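Local coordinates for protein aminoglycoside 3'-phosphotransferase AphA1-IAB (PDB 4FEX) that probably transfers the gamma-phosphate of ATP to the 3'-hydroxyl of kanamycin and related aminoglycosides, which makes the bacterium resistant to them, at residues A[104-109]-A[204-209]. Sequence-based numbering, arbitrary orientation.
Sequences GKTAFQ and NLIFDE. With 0TO (N-(3-chlorophenyl)-6,7-dimethoxyquinazolin-4-amine), chain G.
K105 and F207 form an antiparallel hydrogen-bonded pair: K105 N donates to F207 O and F207 N to K105 O, each over 2.8 Å, and a third backbone bond, from A107 N to L205 O (2.9 Å), extends the ladder past the non-hydrogen-bonded pair T106–I206 into the first turn of helix 107-113. At the other end G104 lies close against the partner strand, its CA 3.2 Å from F207 O in a CA-H...O contact. On the face shared by K105 and F207, A107 CB, at the start of the helix, meets F207 CE1 at 3.7 Å, approaching the phenyl ring obliquely. V110 of the same helix, I121 and A124 of helix 118-134 and L212 of strand 211-215 also touch F207 and help bury the ring, whereas the K105 amine reaches out to a salt bridge with E113. T106 ends the short strand as the N-cap. Its chi1 of 70° sets OG1 over the backbone, where it accepts from Q109 N at 3.1 Å, and a weak return bond from T106 N to Q109 OE1 completes a capping box. The small sheet 105-106/205-208/211-215 belongs to the C-terminal lobe of a kinase-like fold, beside the cleft that in protein kinases holds the nucleotide. The anilinoquinazoline probably occupies the corresponding cleft here. I206 CD1 lies 3.9 Å from C15 on its dimethoxy-bearing ring, while T106 CG2 approaches the methoxy carbon C14 at 3.5 Å. One residue before strand 205-208, N204 ND2 bonds to the backbone O of D199, probably the catalytic proton acceptor.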
ATOM      1  N   GLY A 104      -5.116 -14.772  -7.071  1.00 56.35           N
ATOM      2  CA  GLY A 104      -4.088 -15.284  -6.190  1.00 53.56           C
ATOM      3  C   GLY A 104      -4.378 -14.980  -4.743  1.00 51.72           C
ATOM      4  O   GLY A 104      -5.480 -14.566  -4.404  1.00 56.35           O
ATOM      5  N   LYS A 105      -3.390 -15.198  -3.881  1.00 63.30           N
ATOM      6  CA  LYS A 105      -3.555 -14.932  -2.455  1.00 66.83           C
ATOM      7  C   LYS A 105      -2.611 -13.812  -2.028  1.00 57.92           C
ATOM      8  O   LYS A 105      -1.659 -13.498  -2.746  1.00 54.15           O
ATOM      9  CB  LYS A 105      -3.300 -16.208  -1.660  1.00 66.70           C
ATOM     10  CG  LYS A 105      -4.318 -17.311  -1.949  1.00 77.83           C
ATOM     11  CD  LYS A 105      -3.847 -18.679  -1.433  1.00 97.33           C
ATOM     12  CE  LYS A 105      -5.013 -19.652  -1.257  1.00 98.24           C
ATOM     13  NZ  LYS A 105      -4.571 -21.004  -0.809  1.00 89.77           N
ATOM     14  N   THR A 106      -2.880 -13.181  -0.890  1.00 50.43           N
ATOM     15  CA  THR A 106      -2.006 -12.104  -0.463  1.00 48.15           C
ATOM     16  C   THR A 106      -0.724 -12.726   0.027  1.00 49.71           C
ATOM     17  O   THR A 106      -0.697 -13.912   0.328  1.00 56.32           O
ATOM     18  CB  THR A 106      -2.615 -11.207   0.626  1.00 46.02           C
ATOM     19  OG1 THR A 106      -2.715 -11.921   1.857  1.00 54.68           O
ATOM     20  CG2 THR A 106      -3.970 -10.735   0.212  1.00 51.91           C
ATOM     21  N   ALA A 107       0.345 -11.938   0.064  1.00 49.26           N
ATOM     22  CA  ALA A 107       1.611 -12.410   0.596  1.00 54.16           C
ATOM     23  C   ALA A 107       1.393 -12.910   2.025  1.00 57.75           C
ATOM     24  O   ALA A 107       1.968 -13.918   2.436  1.00 59.04           O
ATOM     25  CB  ALA A 107       2.632 -11.302   0.581  1.00 41.54           C
ATOM     26  N   PHE A 108       0.544 -12.207   2.768  1.00 48.39           N
ATOM     27  CA  PHE A 108       0.256 -12.568   4.142  1.00 52.96           C
ATOM     28  C   PHE A 108      -0.376 -13.953   4.234  1.00 58.20           C
ATOM     29  O   PHE A 108       0.057 -14.794   5.024  1.00 54.96           O
ATOM     30  CB  PHE A 108      -0.647 -11.528   4.796  1.00 53.10           C
ATOM     31  CG  PHE A 108      -1.043 -11.874   6.189  1.00 59.73           C
ATOM     32  CD1 PHE A 108      -0.192 -11.613   7.246  1.00 65.32           C
ATOM     33  CD2 PHE A 108      -2.261 -12.472   6.446  1.00 62.56           C
ATOM     34  CE1 PHE A 108      -0.551 -11.939   8.540  1.00 69.81           C
ATOM     35  CE2 PHE A 108      -2.628 -12.797   7.736  1.00 63.67           C
ATOM     36  CZ  PHE A 108      -1.775 -12.532   8.784  1.00 66.53           C
ATOM     37  N   GLN A 109      -1.395 -14.198   3.427  1.00 51.96           N
ATOM     38  CA  GLN A 109      -2.013 -15.515   3.417  1.00 54.03           C
ATOM     39  C   GLN A 109      -1.006 -16.614   3.088  1.00 51.85           C
ATOM     40  O   GLN A 109      -0.955 -17.631   3.766  1.00 60.67           O
ATOM     41  CB  GLN A 109      -3.190 -15.559   2.444  1.00 57.64           C
ATOM     42  CG  GLN A 109      -4.331 -14.632   2.825  1.00 62.97           C
ATOM     43  CD  GLN A 109      -5.325 -14.433   1.697  1.00 73.07           C
ATOM     44  OE1 GLN A 109      -5.251 -15.099   0.659  1.00 81.98           O
ATOM     45  NE2 GLN A 109      -6.261 -13.507   1.892  1.00 79.92           N
ATOM     46  N   ASN A 204      -0.952  -6.212   0.465  1.00 45.79           N
ATOM     47  CA  ASN A 204      -1.009  -5.529  -0.816  1.00 44.58           C
ATOM     48  C   ASN A 204      -0.174  -6.115  -1.956  1.00 45.34           C
ATOM     49  O   ASN A 204      -0.134  -5.559  -3.051  1.00 38.60           O
ATOM     50  CB  ASN A 204      -0.677  -4.061  -0.623  1.00 44.17           C
ATOM     51  CG  ASN A 204      -1.795  -3.313   0.013  1.00 47.21           C
ATOM     52  OD1 ASN A 204      -2.934  -3.774   0.007  1.00 55.06           O
ATOM     53  ND2 ASN A 204      -1.495  -2.140   0.557  1.00 45.17           N
ATOM     54  N   LEU A 205       0.493  -7.231  -1.714  1.00 42.50           N
ATOM     55  CA  LEU A 205       1.197  -7.885  -2.807  1.00 44.22           C
ATOM     56  C   LEU A 205       0.575  -9.240  -3.059  1.00 46.74           C
ATOM     57  O   LEU A 205       0.312  -9.980  -2.127  1.00 57.43           O
ATOM     58  CB  LEU A 205       2.682  -7.984  -2.490  1.00 40.08           C
ATOM     59  CG  LEU A 205       3.193  -6.546  -2.508  1.00 42.45           C
ATOM     60  CD1 LEU A 205       3.891  -6.127  -1.222  1.00 35.29           C
ATOM     61  CD2 LEU A 205       4.085  -6.365  -3.708  1.00 51.13           C
ATOM     62  N   ILE A 206       0.308  -9.554  -4.317  1.00 48.47           N
ATOM     63  CA  ILE A 206      -0.471 -10.744  -4.640  1.00 46.48           C
ATOM     64  C   ILE A 206       0.408 -11.869  -5.195  1.00 48.43           C
ATOM     65  O   ILE A 206       1.086 -11.699  -6.220  1.00 48.39           O
ATOM     66  CB  ILE A 206      -1.626 -10.398  -5.627  1.00 45.08           C
ATOM     67  CG1 ILE A 206      -2.313  -9.090  -5.214  1.00 43.89           C
ATOM     68  CG2 ILE A 206      -2.648 -11.526  -5.713  1.00 43.17           C
ATOM     69  CD1 ILE A 206      -2.870  -9.089  -3.781  1.00 49.16           C
ATOM     70  N   PHE A 207       0.410 -13.012  -4.507  1.00 45.18           N
ATOM     71  CA  PHE A 207       1.123 -14.189  -4.996  1.00 49.29           C
ATOM     72  C   PHE A 207       0.191 -15.185  -5.683  1.00 55.18           C
ATOM     73  O   PHE A 207      -1.007 -15.246  -5.378  1.00 49.21           O
ATOM     74  CB  PHE A 207       1.864 -14.888  -3.860  1.00 46.64           C
ATOM     75  CG  PHE A 207       3.170 -14.260  -3.518  1.00 49.86           C
ATOM     76  CD1 PHE A 207       3.216 -13.080  -2.792  1.00 54.79           C
ATOM     77  CD2 PHE A 207       4.353 -14.850  -3.903  1.00 47.89           C
ATOM     78  CE1 PHE A 207       4.413 -12.499  -2.467  1.00 46.71           C
ATOM     79  CE2 PHE A 207       5.559 -14.272  -3.574  1.00 50.74           C
ATOM     80  CZ  PHE A 207       5.586 -13.093  -2.857  1.00 51.25           C
ATOM     81  N   ASP A 208       0.754 -15.973  -6.596  1.00 57.69           N
ATOM     82  CA  ASP A 208       0.001 -17.010  -7.297  1.00 66.05           C
ATOM     83  C   ASP A 208       0.933 -18.064  -7.885  1.00 69.67           C
ATOM     84  O   ASP A 208       1.839 -17.735  -8.654  1.00 69.79           O
ATOM     85  CB  ASP A 208      -0.850 -16.390  -8.406  1.00 71.05           C
ATOM     86  CG  ASP A 208      -1.719 -17.410  -9.123  1.00 80.95           C
ATOM     87  OD1 ASP A 208      -1.923 -18.517  -8.576  1.00 85.00           O
ATOM     88  OD2 ASP A 208      -2.208 -17.094 -10.235  1.00 81.97           O
ATOM     89  N   GLU A 209       0.700 -19.324  -7.514  1.00 74.27           N
ATOM     90  CA  GLU A 209       1.504 -20.456  -7.986  1.00 78.53           C
ATOM     91  C   GLU A 209       2.972 -20.286  -7.601  1.00 78.29           C
ATOM     92  O   GLU A 209       3.877 -20.679  -8.350  1.00 75.85           O
ATOM     93  CB  GLU A 209       1.379 -20.635  -9.506  1.00 83.92           C
ATOM     94  CG  GLU A 209      -0.049 -20.638 -10.043  1.00 86.75           C
ATOM     95  CD  GLU A 209      -0.610 -22.041 -10.217  1.00 96.86           C
ATOM     96  OE1 GLU A 209       0.099 -23.020  -9.883  1.00 93.24           O
ATOM     97  OE2 GLU A 209      -1.760 -22.164 -10.697  1.00 96.46           O
TER
HETATM   98  C21 0TO G 302      -8.941  -1.213  -5.713  0.74 62.84           C
HETATM   99  C20 0TO G 302      -8.277  -2.105  -6.545  0.74 74.15           C
HETATM  100 CL   0TO G 302      -7.694  -1.600  -8.092  0.74 82.11          CL
HETATM  101  C18 0TO G 302      -8.063  -3.424  -6.145  0.74 67.68           C
HETATM  102  C19 0TO G 302      -9.378  -1.688  -4.481  0.74 75.27           C
HETATM  103  C17 0TO G 302      -9.132  -3.009  -4.079  0.74 76.06           C
HETATM  104  C7  0TO G 302      -8.561  -3.933  -4.949  0.74 62.77           C
HETATM  105  N6  0TO G 302      -8.255  -5.168  -4.523  0.74 54.99           N
HETATM  106  C4  0TO G 302      -7.705  -6.175  -5.242  0.74 62.28           C
HETATM  107  N5  0TO G 302      -7.606  -6.190  -6.592  0.74 60.25           N
HETATM  108  C8  0TO G 302      -7.136  -7.245  -7.254  0.74 55.94           C
HETATM  109  N9  0TO G 302      -6.802  -8.375  -6.642  0.74 50.00           N
HETATM  110  C2  0TO G 302      -7.456  -7.384  -4.610  0.74 56.84           C
HETATM  111  C1  0TO G 302      -6.935  -8.461  -5.321  0.74 46.34           C
HETATM  112  C3  0TO G 302      -7.561  -7.444  -3.233  0.74 60.87           C
HETATM  113  C10 0TO G 302      -7.222  -8.611  -2.565  0.74 65.60           C
HETATM  114  O11 0TO G 302      -7.361  -8.659  -1.210  0.74 77.28           O
HETATM  115  C14 0TO G 302      -6.154  -8.138  -0.587  0.74 63.77           C
HETATM  116  C12 0TO G 302      -6.740  -9.712  -3.276  0.74 67.93           C
HETATM  117  C15 0TO G 302      -6.598  -9.633  -4.667  0.74 60.66           C
HETATM  118  O13 0TO G 302      -6.412 -10.856  -2.603  0.74 63.72           O
HETATM  119  C16 0TO G 302      -6.712 -11.995  -3.425  0.74 55.00           C